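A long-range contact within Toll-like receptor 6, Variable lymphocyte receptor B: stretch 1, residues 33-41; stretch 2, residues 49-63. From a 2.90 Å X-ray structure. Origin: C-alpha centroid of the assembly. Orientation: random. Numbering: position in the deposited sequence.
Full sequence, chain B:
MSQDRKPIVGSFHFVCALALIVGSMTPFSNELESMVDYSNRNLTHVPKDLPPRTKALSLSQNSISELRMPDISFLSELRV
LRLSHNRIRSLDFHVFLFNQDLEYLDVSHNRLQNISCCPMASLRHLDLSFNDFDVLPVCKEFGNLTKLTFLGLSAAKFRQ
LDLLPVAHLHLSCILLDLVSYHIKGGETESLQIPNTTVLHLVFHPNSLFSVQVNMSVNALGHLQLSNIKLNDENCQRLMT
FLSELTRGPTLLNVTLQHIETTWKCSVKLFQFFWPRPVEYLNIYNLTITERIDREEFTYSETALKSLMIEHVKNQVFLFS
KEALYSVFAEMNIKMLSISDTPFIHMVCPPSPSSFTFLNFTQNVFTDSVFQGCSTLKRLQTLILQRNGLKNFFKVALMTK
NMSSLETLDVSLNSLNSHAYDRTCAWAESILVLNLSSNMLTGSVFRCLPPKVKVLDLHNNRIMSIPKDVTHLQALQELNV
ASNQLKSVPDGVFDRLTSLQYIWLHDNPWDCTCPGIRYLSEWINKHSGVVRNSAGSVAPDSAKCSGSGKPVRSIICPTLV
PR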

# COMPACT_ATOMS: atom_id res chain seq x y z
N GLU B 33 28.41 -34.09 -10.01
CA GLU B 33 29.55 -33.54 -10.74
C GLU B 33 30.87 -33.87 -10.05
O GLU B 33 31.92 -33.34 -10.43
CB GLU B 33 29.41 -32.03 -10.86
CG GLU B 33 29.32 -31.34 -9.51
CD GLU B 33 29.01 -29.87 -9.62
OE1 GLU B 33 29.68 -29.15 -10.40
OE2 GLU B 33 28.09 -29.42 -8.89
N SER B 34 30.80 -34.73 -9.03
CA SER B 34 31.98 -35.15 -8.26
C SER B 34 32.75 -33.96 -7.66
O SER B 34 33.89 -33.68 -8.05
CB SER B 34 32.89 -36.03 -9.14
OG SER B 34 33.85 -36.73 -8.37
N MET B 35 32.13 -33.28 -6.70
CA MET B 35 32.68 -32.06 -6.11
C MET B 35 33.04 -32.21 -4.63
O MET B 35 32.49 -33.05 -3.92
CB MET B 35 31.69 -30.90 -6.28
CG MET B 35 31.89 -29.71 -5.34
SD MET B 35 32.83 -28.33 -6.04
CE MET B 35 31.56 -27.52 -7.01
N VAL B 36 34.00 -31.40 -4.18
CA VAL B 36 34.35 -31.26 -2.78
C VAL B 36 34.50 -29.77 -2.50
O VAL B 36 35.35 -29.09 -3.08
CB VAL B 36 35.70 -31.95 -2.45
CG1 VAL B 36 36.08 -31.72 -0.97
CG2 VAL B 36 35.64 -33.43 -2.82
N ASP B 37 33.66 -29.25 -1.61
CA ASP B 37 33.71 -27.83 -1.30
C ASP B 37 34.38 -27.60 0.04
O ASP B 37 33.83 -27.94 1.09
CB ASP B 37 32.29 -27.28 -1.27
CG ASP B 37 32.26 -25.80 -0.99
OD1 ASP B 37 31.17 -25.20 -1.17
OD2 ASP B 37 33.31 -25.26 -0.58
N TYR B 38 35.57 -27.01 0.01
CA TYR B 38 36.31 -26.72 1.23
C TYR B 38 36.53 -25.23 1.41
O TYR B 38 37.60 -24.81 1.86
CB TYR B 38 37.67 -27.41 1.21
CG TYR B 38 37.66 -28.85 1.68
CD1 TYR B 38 36.62 -29.35 2.44
CD2 TYR B 38 38.74 -29.70 1.39
CE1 TYR B 38 36.63 -30.66 2.87
CE2 TYR B 38 38.75 -31.00 1.81
CZ TYR B 38 37.69 -31.48 2.56
OH TYR B 38 37.71 -32.79 2.99
N SER B 39 35.54 -24.41 1.07
CA SER B 39 35.68 -22.98 1.29
C SER B 39 35.43 -22.62 2.76
O SER B 39 34.77 -23.37 3.49
CB SER B 39 34.76 -22.20 0.37
OG SER B 39 33.47 -22.75 0.39
N ASN B 40 35.96 -21.48 3.19
CA ASN B 40 35.80 -21.01 4.57
C ASN B 40 36.27 -21.99 5.64
O ASN B 40 36.05 -21.77 6.83
CB ASN B 40 34.35 -20.63 4.85
CG ASN B 40 33.86 -19.55 3.93
OD1 ASN B 40 34.30 -18.41 4.01
ND2 ASN B 40 32.93 -19.90 3.04
N ARG B 41 36.92 -23.06 5.21
CA ARG B 41 37.49 -24.04 6.12
C ARG B 41 38.81 -23.56 6.75
O ARG B 41 39.57 -24.36 7.29
CB ARG B 41 37.68 -25.39 5.39
CG ARG B 41 36.47 -26.34 5.41
CD ARG B 41 36.63 -27.54 6.41
NE ARG B 41 37.64 -28.52 5.98
CZ ARG B 41 38.66 -28.95 6.74
NH1 ARG B 41 38.79 -28.51 7.99
NH2 ARG B 41 39.53 -29.85 6.26
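Stretch 2 (49-63) DLPPRTKALSLSQNS

Stretch 2 lies alongside stretch 1 as the neighbouring strand of a parallel sheet. Its short strand, A56 to S58, runs in the same direction as M35 to D37, with an angle of 4° between the two axes and a closest approach of 4.8 Å. The register is simple: M35 pairs with A56, V36 with L57 and D37 with S58, and beyond the strands the pairing of neighbours continues, with the CA atoms of S39 and S60 4.7 Å apart. Together the two stretches bury 780 Å².

The backbone ladder is built by S34, V36 and Y38 on one side and by A56 and S58 on the other, with K55 adding a further bond at its start. A56 N donates to S34 O at 3.0 Å, and K55 N reaches the same S34 O at 3.1 Å, so one carbonyl receives two successive amides where stretch 2 enters the strand. V36 N then donates to A56 O (2.9 Å), S58 N to V36 O (3.1 Å), and Y38 N to S58 O (2.8 Å). A56 and S58 thus use both their amide and carbonyl groups toward stretch 1, whereas L57 between them makes no such bond to it, as expected of alternating residues in a parallel pair.

Y38 is the residue most covered by the other stretch. Its CB lies 3.7 Å from L59 CD2, which sits at the ring edge, near the ring plane, and its CE2 lies 3.6 Å from L50 CD2. V36, next in covered area within stretch 1, points to the same sheet face as L57. Its CG1 approaches L50 CD2 at 3.4 Å, and its CG2 lies 3.5 Å from T54 CG2. L50 therefore touches both V36 and Y38, bringing the segment ahead of the strand against this apolar patch. Between L50 and the strand the chain changes direction through a type I turn from P51 to T54.

A56 and S58 share the other face with M35 and D37. The small A56 side chain packs against the thioether, M35 SD to A56 CB being 3.7 Å, while M35 CA makes a CA-H...O contact of 3.3 Å with A56 O. The D37 carboxylate is held within its own stretch, D37 OD2 accepting from S39 N at 2.9 Å and from S39 OG at 2.7 Å, and D37 OD2 also lies 4.1 Å from S58 OG.

Past the strands the pairing loosens. S39 CA lies 3.0 Å from S60 O in a CA-H...O contact, and N40 N makes weak hydrogen bonds to Q61 O at 3.3 Å and to S60 O at 3.4 Å.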

# COMPACT_ATOMS: atom_id res chain seq x y z
N ASP B 49 44.52 -35.40 1.72
CA ASP B 49 43.65 -36.54 2.02
C ASP B 49 42.54 -36.77 0.99
O ASP B 49 42.02 -37.88 0.88
CB ASP B 49 43.06 -36.42 3.44
CG ASP B 49 42.12 -35.19 3.61
OD1 ASP B 49 41.28 -34.91 2.73
OD2 ASP B 49 42.20 -34.52 4.67
N LEU B 50 42.17 -35.72 0.24
CA LEU B 50 41.07 -35.79 -0.73
C LEU B 50 41.05 -37.07 -1.57
O LEU B 50 42.10 -37.68 -1.87
CB LEU B 50 41.10 -34.58 -1.67
CG LEU B 50 40.76 -33.20 -1.10
CD1 LEU B 50 41.62 -32.16 -1.77
CD2 LEU B 50 39.27 -32.84 -1.20
N PRO B 51 39.83 -37.49 -1.95
CA PRO B 51 39.58 -38.62 -2.84
C PRO B 51 40.29 -38.41 -4.18
O PRO B 51 40.08 -37.40 -4.85
CB PRO B 51 38.06 -38.60 -3.02
CG PRO B 51 37.55 -37.92 -1.79
CD PRO B 51 38.59 -36.90 -1.43
N PRO B 52 41.14 -39.36 -4.57
CA PRO B 52 42.02 -39.23 -5.74
C PRO B 52 41.30 -38.84 -7.04
O PRO B 52 41.82 -38.04 -7.80
CB PRO B 52 42.64 -40.61 -5.86
CG PRO B 52 42.64 -41.14 -4.48
CD PRO B 52 41.38 -40.61 -3.84
N ARG B 53 40.12 -39.41 -7.28
CA ARG B 53 39.41 -39.17 -8.53
C ARG B 53 38.44 -37.98 -8.48
O ARG B 53 37.52 -37.91 -9.29
CB ARG B 53 38.66 -40.43 -8.99
CG ARG B 53 39.51 -41.53 -9.65
CD ARG B 53 38.71 -42.19 -10.77
NE ARG B 53 37.27 -42.16 -10.47
CZ ARG B 53 36.29 -42.03 -11.37
NH1 ARG B 53 36.59 -41.91 -12.66
NH2 ARG B 53 35.02 -42.02 -10.98
N THR B 54 38.65 -37.07 -7.52
CA THR B 54 37.81 -35.87 -7.38
C THR B 54 37.89 -35.06 -8.65
O THR B 54 38.92 -35.05 -9.31
CB THR B 54 38.30 -34.93 -6.25
OG1 THR B 54 38.60 -35.68 -5.08
CG2 THR B 54 37.24 -33.90 -5.91
N LYS B 55 36.81 -34.35 -8.98
CA LYS B 55 36.78 -33.62 -10.24
C LYS B 55 36.65 -32.11 -10.10
O LYS B 55 37.31 -31.37 -10.82
CB LYS B 55 35.73 -34.20 -11.19
CG LYS B 55 36.09 -35.61 -11.63
CD LYS B 55 35.11 -36.21 -12.62
CE LYS B 55 35.69 -37.50 -13.20
NZ LYS B 55 34.70 -38.26 -14.01
N ALA B 56 35.81 -31.65 -9.18
CA ALA B 56 35.72 -30.21 -8.89
C ALA B 56 36.10 -29.91 -7.45
O ALA B 56 35.41 -30.34 -6.52
CB ALA B 56 34.32 -29.70 -9.19
N LEU B 57 37.19 -29.18 -7.25
CA LEU B 57 37.64 -28.81 -5.91
C LEU B 57 37.58 -27.29 -5.68
O LEU B 57 38.11 -26.53 -6.47
CB LEU B 57 39.07 -29.33 -5.67
CG LEU B 57 39.84 -28.79 -4.46
CD1 LEU B 57 39.00 -28.83 -3.20
CD2 LEU B 57 41.13 -29.58 -4.26
N SER B 58 36.91 -26.87 -4.61
CA SER B 58 36.91 -25.46 -4.24
C SER B 58 37.61 -25.27 -2.91
O SER B 58 37.24 -25.87 -1.91
CB SER B 58 35.48 -24.91 -4.15
OG SER B 58 35.48 -23.60 -3.59
N LEU B 59 38.64 -24.44 -2.91
CA LEU B 59 39.34 -24.06 -1.70
C LEU B 59 39.18 -22.56 -1.51
O LEU B 59 39.94 -21.92 -0.79
CB LEU B 59 40.80 -24.48 -1.79
CG LEU B 59 40.90 -25.99 -1.88
CD1 LEU B 59 42.15 -26.46 -2.60
CD2 LEU B 59 40.81 -26.59 -0.49
N SER B 60 38.15 -22.02 -2.17
CA SER B 60 37.86 -20.59 -2.16
C SER B 60 37.79 -20.09 -0.73
O SER B 60 37.53 -20.87 0.18
CB SER B 60 36.54 -20.33 -2.88
OG SER B 60 36.02 -19.05 -2.58
N GLN B 61 38.04 -18.80 -0.54
CA GLN B 61 37.94 -18.17 0.77
C GLN B 61 38.73 -18.86 1.90
O GLN B 61 38.20 -19.09 2.99
CB GLN B 61 36.48 -17.98 1.18
CG GLN B 61 36.05 -16.53 1.25
CD GLN B 61 35.49 -16.02 -0.05
OE1 GLN B 61 35.24 -16.81 -0.97
NE2 GLN B 61 35.28 -14.71 -0.14
N ASN B 62 39.99 -19.17 1.63
CA ASN B 62 40.90 -19.68 2.65
C ASN B 62 42.16 -18.80 2.76
O ASN B 62 42.15 -17.62 2.39
CB ASN B 62 41.25 -21.14 2.38
CG ASN B 62 40.06 -22.07 2.55
OD1 ASN B 62 39.82 -22.94 1.72
ND2 ASN B 62 39.31 -21.88 3.62
N SER B 63 43.25 -19.38 3.27
CA SER B 63 44.49 -18.65 3.45
C SER B 63 45.68 -19.40 2.85
O SER B 63 46.80 -19.33 3.36
CB SER B 63 44.76 -18.35 4.93
OG SER B 63 43.72 -17.58 5.51